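Local atomic coordinates of HTH-type transcriptional regulator GadX (Escherichia coli, PDB entry 3MKL), a protein that activates about fifteen acid-resistance genes, among them gadA, gadB and gadC, as a DNA-binding transcription regulator and can repress gadW under some conditions. Residues 14-19 with 56-61; 81-86 with 90-95. One frame throughout, in Å; residues are numbered along the deposited sequence.

In the fold
Both contacts lie in the AraC/XylS-type DNA-binding domain, two helix-turn-helix units joined by the long helix 51-67. Contact 1, about 4 Å from the centre of the chain, is buried and sets helix 8-17 against that linker through a sparse apolar touch and one bridging water. Contact 2, centred about 10 Å from the chain centre, is partly buried and local: an ordinary helical backbone bond and light apolar packing within the first turns of helix 86-97, with Tyr-83 reaching over from the preceding turn. The contact centres are about 14 Å apart, and helix 51-67 connects them: its Thr-56, Arg-59 and Met-60 reach residues of contact 2, while Cys-58 turns to contact 1.

Contact 1: 14-19 with 56-61; sequences TVINNN and TECRMQ
Cys-58 meets Ile-16 and Asn-17 where helix 8-17 packs on the long helix 51-67. From CB to tip, the cysteine lies against one apolar and one polar neighbour. Cys-58 CB lies 3.8 Å from Ile-16 CG2 and 3.7 Å from Asn-17 OD1. Further out, Cys-58 SG stands 4.0 Å from Ile-16 CG2 and meets the amide of Asn-17 as a group, at 3.9 Å from Asn-17 OD1 and 4.0 Å from Asn-17 ND2. A chi1 of -73° lays this sulfur back beside the cysteine's own backbone N. On the facing helix, Ile-16 presents its CG2 methyl, the branch opposite the backbone N (chi1 -60° places CG1 beside that nitrogen instead). Asn-17, partly exposed, lies at the border of the contact. A water donates to Asn-17 OD1 at 2.6 Å and to Cys-58 O at 2.7 Å, so two acceptors that could not bond each other are joined through its two protons. With about 155 Å² buried in all, this is a light helix-to-helix contact inside the core. Around it, Ile-16 also rests on Leu-55 and Asn-17 on Arg-62 of helix 51-67, Cys-58 touches Ile-20 in the loop beyond helix 8-17, and Met-60 faces helix 86-97.

Contact 2: 81-86 with 90-95; sequences CGYHSV and IYVFRN
The second predicted helix-turn-helix motif of GadX, residues 74-97, includes this contact: residues 81-85 form the turn and Val-86 opens helix 86-97, which holds the position of the recognition helix in such a motif. Val-86 and Ile-90 join across the first turn of that helix. Ile-90 N donates to Val-86 O at 2.7 Å in a nearly straight i to i+4 bond (171° at the hydrogen). Their side chains pass each other at a slant, Val-86 CG1 lying 3.9 Å from Ile-90 CD1. With CG1 of Ile-90 placed beside its backbone N (chi1 -67°), the chain is carried back toward the preceding turn, and Ile-90 CG1 comes within 3.1 Å of Val-86 O, a close C...O approach. The other touch is slight: Tyr-83 OH, at the end of its ring, stands 4.3 Å from Val-92 CG1. The CB of Tyr-83 points toward helix 86-97, where Val-92 is buried.

The turn is bounded by Gly-82, which at a positive phi of 99° follows helix 74-80 in a Schellman motif, and by Ser-85, the N-cap of the next helix, its OG bonded to Tyr-88 N. Tyr-83 also makes a cation-pi contact with Arg-59 and meets the ring of Tyr-88. Around the contact, Val-86 packs back on Ile-74 and Lys-75 of helix 74-80, and Tyr-83 on Ala-78 of the same helix. Val-92 meets Thr-56 of helix 51-67, whereas Ile-90 turns to Pro-101 at the start of helix 101-107, so helix 86-97 is bordered by all three.

Contact 1: 14-19 with 56-61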
# COMPACT_ATOMS: atom_id res chain seq x y z
N THR A 14 -1.41 8.89 -5.10
CA THR A 14 -0.66 9.14 -6.35
C THR A 14 0.87 9.15 -6.12
O THR A 14 1.63 8.65 -6.94
CB THR A 14 -1.10 10.44 -7.07
OG1 THR A 14 -2.53 10.41 -7.28
CG2 THR A 14 -0.38 10.56 -8.46
N VAL A 15 1.30 9.74 -5.01
CA VAL A 15 2.71 9.71 -4.65
C VAL A 15 3.15 8.26 -4.44
O VAL A 15 4.11 7.81 -5.04
CB VAL A 15 2.94 10.53 -3.36
CG1 VAL A 15 4.38 10.38 -2.88
CG2 VAL A 15 2.53 11.97 -3.59
N ILE A 16 2.42 7.55 -3.58
CA ILE A 16 2.74 6.16 -3.22
C ILE A 16 2.77 5.22 -4.43
O ILE A 16 3.69 4.43 -4.57
CB ILE A 16 1.74 5.61 -2.17
CG1 ILE A 16 1.78 6.45 -0.89
CG2 ILE A 16 2.04 4.12 -1.91
CD1 ILE A 16 0.76 6.02 0.18
N ASN A 17 1.77 5.32 -5.31
CA ASN A 17 1.70 4.44 -6.49
C ASN A 17 2.77 4.67 -7.55
O ASN A 17 2.94 3.84 -8.46
CB ASN A 17 0.31 4.47 -7.13
CG ASN A 17 -0.69 3.67 -6.33
OD1 ASN A 17 -0.33 2.64 -5.74
ND2 ASN A 17 -1.95 4.14 -6.27
N ASN A 18 3.49 5.78 -7.44
CA ASN A 18 4.63 6.05 -8.31
C ASN A 18 5.81 5.13 -8.00
O ASN A 18 6.64 4.88 -8.87
CB ASN A 18 5.05 7.51 -8.21
CG ASN A 18 4.22 8.44 -9.11
OD1 ASN A 18 3.23 8.02 -9.73
ND2 ASN A 18 4.62 9.72 -9.18
N ASN A 19 5.86 4.64 -6.76
CA ASN A 19 6.91 3.75 -6.29
C ASN A 19 6.40 3.04 -5.04
O ASN A 19 6.59 3.52 -3.90
CB ASN A 19 8.19 4.53 -5.97
CG ASN A 19 9.39 3.63 -5.71
OD1 ASN A 19 9.28 2.40 -5.63
ND2 ASN A 19 10.57 4.25 -5.56
N THR A 56 -0.96 0.83 3.00
CA THR A 56 -1.43 -0.54 3.01
C THR A 56 -2.42 -0.78 1.87
O THR A 56 -2.29 -1.73 1.13
CB THR A 56 -2.05 -0.92 4.39
OG1 THR A 56 -0.99 -1.02 5.36
CG2 THR A 56 -2.83 -2.21 4.33
N GLU A 57 -3.38 0.11 1.73
CA GLU A 57 -4.42 -0.03 0.73
C GLU A 57 -3.85 -0.05 -0.69
O GLU A 57 -4.22 -0.89 -1.51
CB GLU A 57 -5.46 1.06 0.92
CG GLU A 57 -6.40 0.73 2.10
CD GLU A 57 -6.90 1.95 2.87
OE1 GLU A 57 -6.97 3.07 2.31
OE2 GLU A 57 -7.25 1.77 4.05
N CYS A 58 -2.92 0.87 -0.96
CA CYS A 58 -2.17 0.89 -2.21
C CYS A 58 -1.43 -0.43 -2.42
O CYS A 58 -1.39 -0.97 -3.51
CB CYS A 58 -1.16 2.04 -2.16
SG CYS A 58 -1.88 3.68 -2.31
N ARG A 59 -0.84 -0.96 -1.36
CA ARG A 59 -0.08 -2.17 -1.51
C ARG A 59 -0.99 -3.39 -1.76
O ARG A 59 -0.65 -4.27 -2.55
CB ARG A 59 0.86 -2.39 -0.31
CG ARG A 59 2.01 -1.43 -0.33
CD ARG A 59 2.86 -1.48 0.93
NE ARG A 59 4.10 -0.81 0.62
CZ ARG A 59 5.00 -0.41 1.51
NH1 ARG A 59 6.09 0.19 1.09
NH2 ARG A 59 4.80 -0.62 2.80
N MSE A 60 -2.15 -3.43 -1.10
CA MSE A 60 -3.10 -4.53 -1.38
C MSE A 60 -3.63 -4.45 -2.80
O MSE A 60 -3.88 -5.47 -3.43
CB MSE A 60 -4.25 -4.58 -0.38
CG MSE A 60 -3.84 -4.86 1.03
SE MSE A 60 -2.84 -6.51 1.26
CE MSE A 60 -1.01 -5.93 1.23
N GLN A 61 -3.79 -3.23 -3.30
CA GLN A 61 -4.32 -3.05 -4.64
C GLN A 61 -3.31 -3.55 -5.68
O GLN A 61 -3.70 -4.15 -6.69
CB GLN A 61 -4.71 -1.59 -4.86
CG GLN A 61 -6.03 -1.22 -4.15
CD GLN A 61 -6.45 0.24 -4.34
OE1 GLN A 61 -5.62 1.13 -4.41
NE2 GLN A 61 -7.75 0.47 -4.40
O HOH W 1 -1.53 0.38 -5.87

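Contact 2: 81-86 with 90-95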
# COMPACT_ATOMS: atom_id res chain seq x y z
N CYS A 81 5.72 -5.43 -3.41
CA CYS A 81 4.80 -4.49 -2.74
C CYS A 81 5.44 -3.78 -1.54
O CYS A 81 4.79 -2.96 -0.89
CB CYS A 81 3.55 -5.22 -2.27
SG CYS A 81 2.61 -6.01 -3.58
N GLY A 82 6.69 -4.12 -1.23
CA GLY A 82 7.47 -3.41 -0.23
C GLY A 82 7.51 -4.07 1.12
O GLY A 82 7.98 -3.45 2.08
N TYR A 83 7.05 -5.31 1.21
CA TYR A 83 7.08 -6.08 2.45
C TYR A 83 8.36 -6.89 2.55
O TYR A 83 8.85 -7.47 1.57
CB TYR A 83 5.84 -6.97 2.57
CG TYR A 83 4.57 -6.17 2.69
CD1 TYR A 83 4.20 -5.60 3.91
CD2 TYR A 83 3.75 -5.97 1.59
CE1 TYR A 83 3.01 -4.83 4.02
CE2 TYR A 83 2.59 -5.20 1.68
CZ TYR A 83 2.23 -4.65 2.89
OH TYR A 83 1.08 -3.91 2.97
N HIS A 84 8.94 -6.90 3.75
CA HIS A 84 10.15 -7.63 3.98
C HIS A 84 9.78 -8.97 4.57
O HIS A 84 10.60 -9.89 4.62
CB HIS A 84 11.08 -6.86 4.91
CG HIS A 84 11.62 -5.59 4.31
ND1 HIS A 84 11.00 -4.37 4.47
CD2 HIS A 84 12.71 -5.37 3.53
CE1 HIS A 84 11.69 -3.44 3.82
NE2 HIS A 84 12.72 -4.02 3.24
N SER A 85 8.53 -9.07 5.02
CA SER A 85 8.08 -10.24 5.76
C SER A 85 6.84 -10.85 5.09
O SER A 85 5.77 -10.20 5.01
CB SER A 85 7.86 -9.83 7.22
OG SER A 85 7.08 -10.76 7.93
N VAL A 86 6.98 -12.08 4.57
CA VAL A 86 5.85 -12.80 3.94
C VAL A 86 4.70 -13.16 4.90
O VAL A 86 3.54 -13.07 4.51
CB VAL A 86 6.28 -14.07 3.17
CG1 VAL A 86 5.11 -14.60 2.30
CG2 VAL A 86 7.47 -13.78 2.30
N ILE A 90 1.10 -11.86 4.27
CA ILE A 90 -0.06 -12.76 4.32
C ILE A 90 -1.15 -12.28 5.29
O ILE A 90 -2.33 -12.26 4.95
CB ILE A 90 0.35 -14.26 4.64
CG1 ILE A 90 1.18 -14.87 3.48
CG2 ILE A 90 -0.90 -15.10 4.96
CD1 ILE A 90 1.90 -16.17 3.86
N TYR A 91 -0.73 -11.87 6.49
CA TYR A 91 -1.67 -11.37 7.52
C TYR A 91 -2.50 -10.16 7.03
O TYR A 91 -3.71 -10.07 7.26
CB TYR A 91 -0.90 -11.00 8.79
CG TYR A 91 -1.58 -9.92 9.60
CD1 TYR A 91 -2.62 -10.24 10.50
CD2 TYR A 91 -1.18 -8.58 9.51
CE1 TYR A 91 -3.27 -9.25 11.25
CE2 TYR A 91 -1.82 -7.58 10.27
CZ TYR A 91 -2.86 -7.94 11.12
OH TYR A 91 -3.50 -6.99 11.85
N VAL A 92 -1.84 -9.22 6.37
CA VAL A 92 -2.51 -7.99 5.98
C VAL A 92 -3.40 -8.24 4.75
O VAL A 92 -4.46 -7.61 4.61
CB VAL A 92 -1.47 -6.89 5.70
CG1 VAL A 92 -2.14 -5.67 5.16
CG2 VAL A 92 -0.78 -6.52 7.00
N PHE A 93 -2.96 -9.16 3.88
CA PHE A 93 -3.78 -9.56 2.71
C PHE A 93 -5.04 -10.30 3.15
O PHE A 93 -6.13 -9.97 2.72
CB PHE A 93 -2.96 -10.40 1.75
CG PHE A 93 -3.66 -10.75 0.45
CD1 PHE A 93 -3.33 -10.09 -0.73
CD2 PHE A 93 -4.57 -11.79 0.40
CE1 PHE A 93 -3.93 -10.44 -1.94
CE2 PHE A 93 -5.18 -12.16 -0.81
CZ PHE A 93 -4.86 -11.48 -1.98
N ARG A 94 -4.87 -11.28 4.03
CA ARG A 94 -6.03 -11.98 4.58
C ARG A 94 -7.04 -11.05 5.27
O ARG A 94 -8.24 -11.24 5.12
CB ARG A 94 -5.62 -13.15 5.48
CG ARG A 94 -6.82 -13.91 6.00
CD ARG A 94 -6.49 -15.31 6.53
NE ARG A 94 -5.77 -15.22 7.80
CZ ARG A 94 -4.49 -15.52 7.96
NH1 ARG A 94 -3.75 -15.97 6.95
NH2 ARG A 94 -3.94 -15.39 9.15
N ASN A 95 -6.56 -10.04 6.02
CA ASN A 95 -7.43 -9.05 6.63
C ASN A 95 -8.18 -8.25 5.58
O ASN A 95 -9.37 -8.02 5.72
CB ASN A 95 -6.64 -8.07 7.52
CG ASN A 95 -6.50 -8.55 8.94
OD1 ASN A 95 -6.98 -9.63 9.30
ND2 ASN A 95 -5.86 -7.73 9.77